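Local structure of delta-1-pyrroline-5-carboxylate dehydrogenase, mitochondrial (Mus musculus, 4E3X) at residues L467-V470 against D471-S475. The protein catalyses the NAD+-dependent oxidation of glutamate gamma-semialdehyde to glutamate, the second step of mitochondrial proline degradation. Numbering follows the deposited sequence.
Sequences LKLV and DSTTS. Unlike the reference sequence in segment 467-470: Lys468 (reference Gln).
Leu469 and Thr473 meet in a local contact at the C-terminal end of helix 463-472, where the chain leaves the helix and turns into strand 476-483. The helical backbone pattern is carried by Asp471 N to Leu467 O (3.2 Å) and Ser472 N to Lys468 O (2.9 Å). Further along, Leu469 O takes two bonds from one residue: Thr473 N lies 3.0 Å away, and Thr473 OG1 approaches to 2.6 Å, the two donors arriving from opposite faces of the carbonyl plane. The hydroxyl stands 38° out of that plane; it gets there because OG1 is turned anti to its own carbonyl carbon (chi1 -67°). A valine here, which has no hydroxyl, would probably leave Leu469 O without its second strong donor, held chiefly by the backbone N-H. One water lies 2.8 Å from Val470 O, which also bonds Arg353 NH2, and accepts from Thr474 N (2.9 Å). Val470 packs on Phe320, Phe322 and Tyr355, and Asp471 OD1 forms a salt bridge with Arg524. This helix C-terminus, closed by a threonine hydroxyl and a bridging water, belongs to a crossover between parallel strands 452-458 and 476-483, with 351-357 and 319-323 lying between them, in the aldehyde dehydrogenase fold.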
loop_
_atom_site.group_PDB
_atom_site.type_symbol
_atom_site.label_atom_id
_atom_site.label_comp_id
_atom_site.label_asym_id
_atom_site.label_seq_id
_atom_site.Cartn_x
_atom_site.Cartn_y
_atom_site.Cartn_z
ATOM N N LEU B 467 -9.043 -22.249 21.576
ATOM C CA LEU B 467 -9.117 -21.271 20.492
ATOM C C LEU B 467 -8.189 -20.084 20.748
ATOM O O LEU B 467 -7.540 -19.599 19.828
ATOM C CB LEU B 467 -10.556 -20.795 20.280
ATOM C CG LEU B 467 -11.493 -21.764 19.549
ATOM C CD1 LEU B 467 -12.953 -21.350 19.685
ATOM C CD2 LEU B 467 -11.108 -21.908 18.078
ATOM N N LYS B 468 -8.117 -19.616 21.991
ATOM C CA LYS B 468 -7.176 -18.539 22.305
ATOM C C LYS B 468 -5.725 -18.965 22.059
ATOM O O LYS B 468 -4.923 -18.196 21.521
ATOM C CB LYS B 468 -7.373 -18.025 23.731
ATOM C CG LYS B 468 -8.694 -17.311 23.924
ATOM C CD LYS B 468 -8.814 -16.753 25.335
ATOM C CE LYS B 468 -10.017 -15.829 25.469
ATOM N NZ LYS B 468 -11.298 -16.534 25.205
ATOM N N LEU B 469 -5.397 -20.200 22.424
ATOM C CA LEU B 469 -4.067 -20.730 22.146
ATOM C C LEU B 469 -3.775 -20.830 20.653
ATOM O O LEU B 469 -2.657 -20.553 20.222
ATOM C CB LEU B 469 -3.867 -22.089 22.819
ATOM C CG LEU B 469 -3.802 -22.037 24.348
ATOM C CD1 LEU B 469 -3.587 -23.427 24.927
ATOM C CD2 LEU B 469 -2.706 -21.082 24.794
ATOM N N VAL B 470 -4.770 -21.225 19.860
ATOM C CA VAL B 470 -4.575 -21.286 18.411
ATOM C C VAL B 470 -4.122 -19.910 17.915
ATOM O O VAL B 470 -3.199 -19.785 17.116
ATOM C CB VAL B 470 -5.860 -21.716 17.664
ATOM C CG1 VAL B 470 -5.657 -21.604 16.151
ATOM C CG2 VAL B 470 -6.263 -23.132 18.055
ATOM N N ASP B 471 -4.767 -18.874 18.436
ATOM C CA ASP B 471 -4.509 -17.507 18.032
ATOM C C ASP B 471 -3.175 -16.933 18.533
ATOM O O ASP B 471 -2.546 -16.148 17.828
ATOM C CB ASP B 471 -5.677 -16.634 18.503
ATOM C CG ASP B 471 -5.459 -15.173 18.219
ATOM O OD1 ASP B 471 -5.426 -14.784 17.034
ATOM O OD2 ASP B 471 -5.329 -14.405 19.187
ATOM N N SER B 472 -2.747 -17.319 19.737
ATOM C CA SER B 472 -1.606 -16.665 20.383
ATOM C C SER B 472 -0.292 -17.438 20.335
ATOM O O SER B 472 0.765 -16.875 20.618
ATOM C CB SER B 472 -1.938 -16.368 21.844
ATOM O OG SER B 472 -1.970 -17.576 22.584
ATOM N N THR B 473 -0.344 -18.720 19.988
ATOM C CA THR B 473 0.839 -19.572 20.112
ATOM C C THR B 473 1.971 -19.197 19.157
ATOM O O THR B 473 3.147 -19.210 19.537
ATOM C CB THR B 473 0.477 -21.064 19.963
ATOM O OG1 THR B 473 -0.332 -21.452 21.080
ATOM C CG2 THR B 473 1.730 -21.935 19.928
ATOM N N THR B 474 1.625 -18.835 17.925
ATOM C CA THR B 474 2.641 -18.571 16.915
ATOM C C THR B 474 2.733 -17.092 16.578
ATOM O O THR B 474 1.921 -16.285 17.028
ATOM C CB THR B 474 2.381 -19.354 15.605
ATOM O OG1 THR B 474 1.456 -18.626 14.781
ATOM C CG2 THR B 474 1.866 -20.760 15.905
ATOM N N SER B 475 3.720 -16.749 15.761
ATOM C CA SER B 475 3.899 -15.371 15.330
ATOM C C SER B 475 3.213 -15.102 13.995
ATOM O O SER B 475 3.262 -13.987 13.486
ATOM C CB SER B 475 5.384 -15.062 15.193
ATOM O OG SER B 475 5.937 -15.784 14.107
HETATM O O HOH W 1 -0.888 -18.418 16.452
#